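Local coordinates for protein decapping nuclease RAI1 (Scheffersomyces stipitis, PDB 5BTO) that hydrolyses the NAD cap from the 5' end of NAD-capped RNAs, and directly binds, stabilises and stimulates the exoribonuclease RAT1, at residues L137-Q142 with Q396-I401. Sequence-based numbering, arbitrary orientation.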
ATOM      1  N   LEU A 137       3.597  19.009  11.280  1.00 18.76           N
ATOM      2  CA  LEU A 137       2.486  19.898  11.592  1.00 21.52           C
ATOM      3  C   LEU A 137       2.296  20.964  10.537  1.00 21.12           C
ATOM      4  O   LEU A 137       3.254  21.380   9.863  1.00 21.29           O
ATOM      5  CB  LEU A 137       2.645  20.512  12.976  1.00 24.74           C
ATOM      6  CG  LEU A 137       3.865  21.395  13.163  1.00 20.82           C
ATOM      7  CD1 LEU A 137       3.547  22.805  12.681  1.00 25.17           C
ATOM      8  CD2 LEU A 137       4.280  21.404  14.606  1.00 25.19           C
ATOM      9  N   ALA A 138       1.046  21.386  10.395  1.00 18.15           N
ATOM     10  CA  ALA A 138       0.682  22.402   9.430  1.00 18.25           C
ATOM     11  C   ALA A 138       0.744  23.768  10.082  1.00 17.18           C
ATOM     12  O   ALA A 138       0.225  23.972  11.181  1.00 19.27           O
ATOM     13  CB  ALA A 138      -0.725  22.140   8.890  1.00 20.03           C
ATOM     14  N   TYR A 139       1.384  24.703   9.398  1.00 18.00           N
ATOM     15  CA  TYR A 139       1.434  26.074   9.857  1.00 21.04           C
ATOM     16  C   TYR A 139       1.633  26.981   8.651  1.00 21.48           C
ATOM     17  O   TYR A 139       2.437  26.685   7.764  1.00 21.57           O
ATOM     18  CB  TYR A 139       2.559  26.253  10.884  1.00 23.28           C
ATOM     19  CG  TYR A 139       2.706  27.676  11.366  1.00 22.48           C
ATOM     20  CD1 TYR A 139       1.831  28.201  12.314  1.00 20.88           C
ATOM     21  CD2 TYR A 139       3.718  28.491  10.877  1.00 24.26           C
ATOM     22  CE1 TYR A 139       1.959  29.515  12.751  1.00 21.79           C
ATOM     23  CE2 TYR A 139       3.852  29.795  11.303  1.00 23.90           C
ATOM     24  CZ  TYR A 139       2.975  30.302  12.242  1.00 24.48           C
ATOM     25  OH  TYR A 139       3.117  31.606  12.667  1.00 25.77           O
ATOM     26  N   ASP A 140       0.878  28.073   8.603  1.00 21.82           N
ATOM     27  CA  ASP A 140       0.963  29.011   7.492  1.00 24.13           C
ATOM     28  C   ASP A 140       0.908  28.308   6.135  1.00 23.80           C
ATOM     29  O   ASP A 140       1.637  28.663   5.214  1.00 24.54           O
ATOM     30  CB  ASP A 140       2.235  29.852   7.615  1.00 25.44           C
ATOM     31  CG  ASP A 140       2.119  31.213   6.942  1.00 28.36           C
ATOM     32  OD1 ASP A 140       1.006  31.615   6.539  1.00 31.30           O
ATOM     33  OD2 ASP A 140       3.156  31.899   6.839  1.00 28.00           O
ATOM     34  N   GLY A 141       0.036  27.312   6.016  1.00 22.49           N
ATOM     35  CA  GLY A 141      -0.177  26.636   4.749  1.00 22.16           C
ATOM     36  C   GLY A 141       0.946  25.701   4.329  1.00 21.10           C
ATOM     37  O   GLY A 141       1.012  25.298   3.172  1.00 22.87           O
ATOM     38  N   GLN A 142       1.812  25.351   5.273  1.00 19.43           N
ATOM     39  CA  GLN A 142       2.992  24.532   4.977  1.00 18.42           C
ATOM     40  C   GLN A 142       3.154  23.424   6.011  1.00 18.31           C
ATOM     41  O   GLN A 142       2.704  23.564   7.151  1.00 19.14           O
ATOM     42  CB  GLN A 142       4.248  25.416   4.960  1.00 19.38           C
ATOM     43  CG  GLN A 142       4.164  26.546   3.964  1.00 19.60           C
ATOM     44  CD  GLN A 142       5.365  27.473   4.003  1.00 21.02           C
ATOM     45  OE1 GLN A 142       5.878  27.811   5.073  1.00 19.73           O
ATOM     46  NE2 GLN A 142       5.824  27.881   2.828  1.00 25.09           N
ATOM     47  N   GLN A 396       6.247  34.934  14.857  1.00 25.82           N
ATOM     48  CA  GLN A 396       6.032  36.378  14.848  1.00 28.52           C
ATOM     49  C   GLN A 396       6.322  36.942  13.460  1.00 27.75           C
ATOM     50  O   GLN A 396       5.572  37.774  12.941  1.00 27.82           O
ATOM     51  CB  GLN A 396       6.899  37.062  15.906  1.00 30.04           C
ATOM     52  CG  GLN A 396       6.581  38.527  16.115  1.00 31.46           C
ATOM     53  CD  GLN A 396       7.429  39.138  17.206  1.00 34.91           C
ATOM     54  OE1 GLN A 396       8.389  39.856  16.931  1.00 39.45           O
ATOM     55  NE2 GLN A 396       7.080  38.855  18.454  1.00 37.57           N
ATOM     56  N   TRP A 397       7.406  36.472  12.850  1.00 24.79           N
ATOM     57  CA  TRP A 397       7.732  36.891  11.498  1.00 24.44           C
ATOM     58  C   TRP A 397       6.612  36.541  10.526  1.00 24.18           C
ATOM     59  O   TRP A 397       6.131  37.398   9.800  1.00 25.52           O
ATOM     60  CB  TRP A 397       9.070  36.292  11.033  1.00 24.42           C
ATOM     61  CG  TRP A 397       9.242  36.269   9.547  1.00 24.57           C
ATOM     62  CD1 TRP A 397       9.377  35.158   8.750  1.00 23.72           C
ATOM     63  CD2 TRP A 397       9.297  37.398   8.668  1.00 25.70           C
ATOM     64  NE1 TRP A 397       9.503  35.532   7.438  1.00 25.63           N
ATOM     65  CE2 TRP A 397       9.460  36.902   7.358  1.00 26.32           C
ATOM     66  CE3 TRP A 397       9.222  38.783   8.862  1.00 25.30           C
ATOM     67  CZ2 TRP A 397       9.552  37.735   6.250  1.00 27.41           C
ATOM     68  CZ3 TRP A 397       9.312  39.610   7.756  1.00 26.87           C
ATOM     69  CH2 TRP A 397       9.481  39.085   6.467  1.00 26.80           C
ATOM     70  N   ARG A 398       6.197  35.273  10.495  1.00 24.46           N
ATOM     71  CA  ARG A 398       5.183  34.865   9.533  1.00 24.43           C
ATOM     72  C   ARG A 398       3.852  35.592   9.752  1.00 24.97           C
ATOM     73  O   ARG A 398       3.156  35.924   8.798  1.00 25.45           O
ATOM     74  CB  ARG A 398       4.998  33.344   9.552  1.00 23.47           C
ATOM     75  CG  ARG A 398       6.183  32.602   8.955  1.00 22.39           C
ATOM     76  CD  ARG A 398       6.320  32.908   7.473  1.00 22.20           C
ATOM     77  NE  ARG A 398       7.224  31.967   6.819  1.00 21.88           N
ATOM     78  CZ  ARG A 398       6.883  30.733   6.455  1.00 21.51           C
ATOM     79  NH1 ARG A 398       5.658  30.279   6.691  1.00 22.40           N
ATOM     80  NH2 ARG A 398       7.783  29.940   5.872  1.00 21.57           N
ATOM     81  N   GLU A 399       3.515  35.839  11.009  1.00 24.94           N
ATOM     82  CA  GLU A 399       2.314  36.611  11.341  1.00 25.67           C
ATOM     83  C   GLU A 399       2.376  38.011  10.754  1.00 25.98           C
ATOM     84  O   GLU A 399       1.369  38.554  10.302  1.00 27.29           O
ATOM     85  CB  GLU A 399       2.141  36.696  12.856  1.00 25.03           C
ATOM     86  CG  GLU A 399       1.664  35.403  13.518  1.00 26.55           C
ATOM     87  CD  GLU A 399       1.841  35.437  15.024  1.00 28.42           C
ATOM     88  OE1 GLU A 399       2.175  36.513  15.558  1.00 29.04           O
ATOM     89  OE2 GLU A 399       1.654  34.389  15.676  1.00 30.83           O
ATOM     90  N   SER A 400       3.564  38.594  10.765  1.00 23.00           N
ATOM     91  CA  SER A 400       3.716  40.001  10.384  1.00 24.41           C
ATOM     92  C   SER A 400       3.571  40.215   8.880  1.00 26.32           C
ATOM     93  O   SER A 400       3.347  41.330   8.421  1.00 29.09           O
ATOM     94  CB  SER A 400       5.064  40.548  10.860  1.00 23.98           C
ATOM     95  OG  SER A 400       6.130  40.114  10.015  1.00 24.96           O
ATOM     96  N   ILE A 401       3.731  39.145   8.112  1.00 26.65           N
ATOM     97  CA  ILE A 401       3.600  39.211   6.664  1.00 29.34           C
ATOM     98  C   ILE A 401       2.156  39.465   6.247  1.00 33.17           C
ATOM     99  O   ILE A 401       1.896  40.075   5.205  1.00 35.22           O
ATOM    100  CB  ILE A 401       4.074  37.902   6.013  1.00 29.91           C
ATOM    101  CG1 ILE A 401       5.529  37.617   6.392  1.00 27.44           C
ATOM    102  CG2 ILE A 401       3.882  37.952   4.493  1.00 30.25           C
ATOM    103  CD1 ILE A 401       6.094  36.332   5.766  1.00 28.37           C
TER
HETATM  104  O   HOH W   1       1.212  32.114  14.593  1.00 30.62           O
HETATM  105  O   HOH W   2       2.837  34.510   6.486  1.00 34.11           O
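A polar contact, built round one arginine, ties the C-terminal helix 392-400 to the tight hairpin between strands 132-139 and 142-147 of the large mixed sheet. Arg398 leaves the helix with CG beside the backbone N and bends at chi2 (-65°), which brings its guanidinium end-on to Gln142. There NH1 and NH2 both donate to OE1 of Gln142, each at 3.0 Å; the NH2 bond lies in the carbonyl plane on a lone pair, whereas NH1 sits above that plane. NH1 of Arg398 also forms a salt bridge with OD2 of Asp140 (3.0 Å), meeting its anti lone pair at an N-H...O angle of 143°. Arg398 NE makes a salt bridge with Glu98 OE1 on helix 87-101, so the buried guanidinium faces two carboxylates, which would probably favour its charged form. NE2 of Gln142 donates to Val109 O, which helps fix the amide's rotation. One water gives hydrogen bonds to Asp140 OD2 and Arg398 O, another links Tyr139 OH to Glu399 OE2, and the side chains of Tyr139 and Arg398 cross obliquely (CE2 to CB 4.1 Å). An alanine in place of Arg398 would probably loosen the helix from the hairpin, leaving Gln142 OE1 without either arginine donor and Asp140 without its salt bridge. Well away from the metal and substrate sites, the helix thus meets a beta-hairpin with a two-residue loop, a type I' turn whose Asp140 and Gly141 both have positive phi.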